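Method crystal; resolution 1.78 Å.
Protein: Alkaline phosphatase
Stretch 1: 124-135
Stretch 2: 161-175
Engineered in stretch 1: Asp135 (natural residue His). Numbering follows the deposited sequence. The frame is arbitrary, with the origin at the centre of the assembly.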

# COMPACT_ATOMS: atom_id res chain seq x y z
N LYS B 124 -1.32 31.13 -8.70
CA LYS B 124 0.14 31.12 -8.85
C LYS B 124 0.70 29.67 -8.82
O LYS B 124 0.23 28.85 -8.03
CB LYS B 124 0.80 31.97 -7.76
CG LYS B 124 0.58 33.48 -7.92
CD LYS B 124 1.51 34.06 -8.99
CE LYS B 124 1.32 35.56 -9.15
NZ LYS B 124 -0.04 35.89 -9.64
N THR B 125 1.68 29.37 -9.65
CA THR B 125 2.13 27.98 -9.81
C THR B 125 3.63 27.80 -9.62
O THR B 125 4.43 28.68 -9.96
CB THR B 125 1.75 27.43 -11.20
OG1 THR B 125 2.31 28.28 -12.22
CG2 THR B 125 0.24 27.39 -11.37
N GLY B 126 4.03 26.66 -9.07
CA GLY B 126 5.44 26.38 -8.87
C GLY B 126 5.80 24.92 -9.01
O GLY B 126 4.98 24.03 -8.77
N VAL B 127 7.06 24.67 -9.37
CA VAL B 127 7.56 23.32 -9.54
C VAL B 127 8.96 23.19 -8.94
O VAL B 127 9.86 23.96 -9.28
CB VAL B 127 7.58 22.94 -11.02
CG1 VAL B 127 8.33 21.64 -11.23
CG2 VAL B 127 6.16 22.83 -11.55
N VAL B 128 9.13 22.21 -8.06
CA VAL B 128 10.42 21.96 -7.41
C VAL B 128 10.83 20.52 -7.65
O VAL B 128 9.97 19.63 -7.67
CB VAL B 128 10.33 22.24 -5.89
CG1 VAL B 128 11.60 21.78 -5.18
CG2 VAL B 128 10.07 23.71 -5.63
N ALA B 129 12.13 20.27 -7.86
CA ALA B 129 12.62 18.92 -8.14
C ALA B 129 14.09 18.76 -7.74
O ALA B 129 14.83 19.73 -7.75
CB ALA B 129 12.45 18.61 -9.61
N THR B 130 14.50 17.53 -7.41
CA THR B 130 15.91 17.27 -7.10
C THR B 130 16.67 16.74 -8.32
O THR B 130 17.89 16.59 -8.29
CB THR B 130 16.10 16.31 -5.91
OG1 THR B 130 15.47 15.06 -6.19
CG2 THR B 130 15.50 16.91 -4.64
N SER B 131 15.93 16.45 -9.38
CA SER B 131 16.55 16.15 -10.67
C SER B 131 16.76 17.46 -11.42
O SER B 131 16.57 18.55 -10.87
CB SER B 131 15.63 15.25 -11.50
OG SER B 131 14.35 15.86 -11.67
N SER B 132 17.15 17.36 -12.68
CA SER B 132 17.09 18.52 -13.55
C SER B 132 15.64 18.99 -13.61
O SER B 132 14.71 18.18 -13.52
CB SER B 132 17.58 18.16 -14.96
OG SER B 132 17.21 19.16 -15.89
N ILE B 133 15.43 20.29 -13.77
CA ILE B 133 14.06 20.78 -13.89
C ILE B 133 13.43 20.31 -15.21
O ILE B 133 12.21 20.44 -15.41
CB ILE B 133 13.99 22.31 -13.75
CG1 ILE B 133 12.58 22.74 -13.35
CG2 ILE B 133 14.45 23.01 -15.03
CD1 ILE B 133 12.23 22.38 -11.89
N THR B 134 14.25 19.76 -16.10
CA THR B 134 13.77 19.33 -17.42
C THR B 134 13.48 17.84 -17.43
O THR B 134 13.10 17.29 -18.47
CB THR B 134 14.80 19.62 -18.52
OG1 THR B 134 16.00 18.88 -18.24
CG2 THR B 134 15.12 21.11 -18.59
N ASP B 135 13.70 17.18 -16.29
CA ASP B 135 13.43 15.75 -16.18
C ASP B 135 11.93 15.47 -16.30
O ASP B 135 11.11 16.37 -16.17
CB ASP B 135 13.98 15.17 -14.86
CG ASP B 135 14.13 13.66 -14.91
OD1 ASP B 135 14.49 13.13 -15.99
OD2 ASP B 135 13.88 12.99 -13.88
N SER B 161 5.97 28.88 -20.61
CA SER B 161 5.02 28.32 -19.67
C SER B 161 4.42 29.39 -18.76
O SER B 161 4.83 30.55 -18.80
CB SER B 161 5.68 27.23 -18.82
OG SER B 161 6.56 27.80 -17.86
N ASP B 162 3.47 28.99 -17.93
CA ASP B 162 2.78 29.90 -17.03
C ASP B 162 3.40 29.90 -15.62
O ASP B 162 2.97 30.65 -14.75
CB ASP B 162 1.30 29.54 -16.95
CG ASP B 162 0.58 29.73 -18.28
OD1 ASP B 162 0.60 30.87 -18.80
OD2 ASP B 162 -0.02 28.75 -18.79
N LEU B 163 4.40 29.04 -15.41
CA LEU B 163 5.04 28.91 -14.11
C LEU B 163 5.49 30.24 -13.53
O LEU B 163 6.03 31.09 -14.25
CB LEU B 163 6.25 27.98 -14.20
CG LEU B 163 5.97 26.49 -14.16
CD1 LEU B 163 7.29 25.74 -14.15
CD2 LEU B 163 5.14 26.17 -12.93
N ASP B 164 5.27 30.42 -12.23
CA ASP B 164 5.70 31.62 -11.53
C ASP B 164 6.96 31.37 -10.72
O ASP B 164 7.70 32.30 -10.40
CB ASP B 164 4.59 32.09 -10.60
CG ASP B 164 3.30 32.41 -11.34
OD1 ASP B 164 3.25 33.43 -12.07
OD2 ASP B 164 2.33 31.63 -11.20
N PHE B 165 7.21 30.11 -10.40
CA PHE B 165 8.34 29.73 -9.55
C PHE B 165 8.87 28.35 -9.95
O PHE B 165 8.09 27.45 -10.25
CB PHE B 165 7.88 29.69 -8.09
CG PHE B 165 8.97 29.36 -7.10
CD1 PHE B 165 9.62 30.36 -6.40
CD2 PHE B 165 9.32 28.04 -6.85
CE1 PHE B 165 10.61 30.06 -5.47
CE2 PHE B 165 10.32 27.73 -5.93
CZ PHE B 165 10.96 28.73 -5.24
N PHE B 166 10.19 28.17 -9.93
CA PHE B 166 10.73 26.82 -10.03
C PHE B 166 12.09 26.73 -9.36
O PHE B 166 12.78 27.74 -9.19
CB PHE B 166 10.79 26.32 -11.48
CG PHE B 166 11.81 27.03 -12.34
CD1 PHE B 166 13.13 26.62 -12.35
CD2 PHE B 166 11.43 28.09 -13.15
CE1 PHE B 166 14.08 27.27 -13.15
CE2 PHE B 166 12.37 28.74 -13.95
CZ PHE B 166 13.69 28.32 -13.94
N ALA B 167 12.47 25.52 -8.98
CA ALA B 167 13.78 25.28 -8.38
C ALA B 167 14.20 23.85 -8.67
O ALA B 167 13.45 22.90 -8.41
CB ALA B 167 13.73 25.52 -6.88
N GLY B 168 15.41 23.69 -9.21
CA GLY B 168 15.93 22.38 -9.50
C GLY B 168 17.32 22.45 -10.09
O GLY B 168 17.97 23.49 -10.03
N GLY B 169 17.79 21.33 -10.65
CA GLY B 169 19.02 21.34 -11.41
C GLY B 169 18.74 21.60 -12.88
O GLY B 169 17.65 22.07 -13.23
N GLY B 170 19.71 21.31 -13.74
CA GLY B 170 19.52 21.38 -15.18
C GLY B 170 20.02 22.64 -15.87
O GLY B 170 19.57 22.96 -16.97
N LEU B 171 20.95 23.35 -15.24
CA LEU B 171 21.49 24.56 -15.86
C LEU B 171 22.03 24.28 -17.27
O LEU B 171 21.97 25.14 -18.15
CB LEU B 171 22.59 25.18 -14.98
CG LEU B 171 23.15 26.53 -15.44
CD1 LEU B 171 22.03 27.56 -15.57
CD2 LEU B 171 24.21 27.01 -14.46
N ASN B 172 22.56 23.08 -17.46
CA ASN B 172 23.09 22.68 -18.76
C ASN B 172 22.10 22.84 -19.90
O ASN B 172 22.46 23.24 -21.01
CB ASN B 172 23.59 21.23 -18.71
CG ASN B 172 24.98 21.10 -18.12
OD1 ASN B 172 25.67 22.09 -17.90
ND2 ASN B 172 25.41 19.86 -17.88
N TYR B 173 20.83 22.52 -19.65
CA TYR B 173 19.81 22.54 -20.70
C TYR B 173 19.40 23.96 -21.10
O TYR B 173 18.71 24.17 -22.10
CB TYR B 173 18.62 21.67 -20.30
CG TYR B 173 19.08 20.27 -19.99
CD1 TYR B 173 19.34 19.86 -18.69
CD2 TYR B 173 19.31 19.36 -21.02
CE1 TYR B 173 19.79 18.58 -18.41
CE2 TYR B 173 19.76 18.08 -20.75
CZ TYR B 173 20.00 17.70 -19.45
OH TYR B 173 20.45 16.42 -19.19
N PHE B 174 19.84 24.93 -20.32
CA PHE B 174 19.57 26.34 -20.59
C PHE B 174 20.79 27.12 -21.12
O PHE B 174 20.63 28.08 -21.88
CB PHE B 174 19.04 27.03 -19.33
CG PHE B 174 17.69 26.53 -18.90
CD1 PHE B 174 16.54 27.21 -19.28
CD2 PHE B 174 17.57 25.39 -18.13
CE1 PHE B 174 15.29 26.75 -18.88
CE2 PHE B 174 16.32 24.93 -17.73
CZ PHE B 174 15.18 25.61 -18.10
N THR B 175 21.99 26.71 -20.73
CA THR B 175 23.18 27.51 -21.03
C THR B 175 24.31 26.77 -21.73
O THR B 175 25.31 27.38 -22.10
CB THR B 175 23.76 28.14 -19.76
OG1 THR B 175 24.36 27.11 -18.96
CG2 THR B 175 22.68 28.84 -18.96
O HOH W 1 0.23 30.62 -12.76

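Two neighbouring parallel strands, 124-129 and 165-169, form the backbone of this contact, and the residues that cover most surface, Ile133, Thr125 and Asp164, stand near its two ends. Between them the ladder alternates: Val127 N donates to Phe165 O (3.1 Å), Ala167 N to Val127 O (3.1 Å), and Ala129 N to Ala167 O (3.0 Å).

At the start, Asp164 points toward the first strand with chi1 in the m well, so that its carboxylate takes the place of a backbone acceptor: Thr125 N donates to Asp164 OD2 over 2.8 Å. In return Asp164 N donates to Thr125 O (3.0 Å). An aspartate suits this place because its short side chain can reach back to an amide while its own backbone is also engaged. Water 1 donates to Asp164 OD2 (2.8 Å) and lies 3.2 Å from Thr125 OG1 in a further hydrogen bond, which gives the buried threonine hydroxyl a polar partner beside Leu163.

Along the sheet the side chains are apolar. Val128 CG2 lies 4.0 Å from Phe165 CE2, at the edge of that ring, while on the face shared by Val127 and Phe166, Val127 CG2 meets Leu163 CD2 at 3.8 Å.

The register then shifts by two through a beta bulge, and pairing resumes as Gly169 N donates to Ser131 O (3.0 Å) and Ile133 N to Gly169 O (2.9 Å). Ile133 fills the space beyond: its CG1 is 4.0 Å from Phe166 CD1, and its CG2 is 3.8 Å from Phe174 CE2, at the ring edge. A branched aliphatic chain can thus touch two aromatic rings at once. Gly170 permits the close approach of Ser132, for a CB there would lie 2.3 Å from Ser132 OG, and its backbone angles themselves call for glycine.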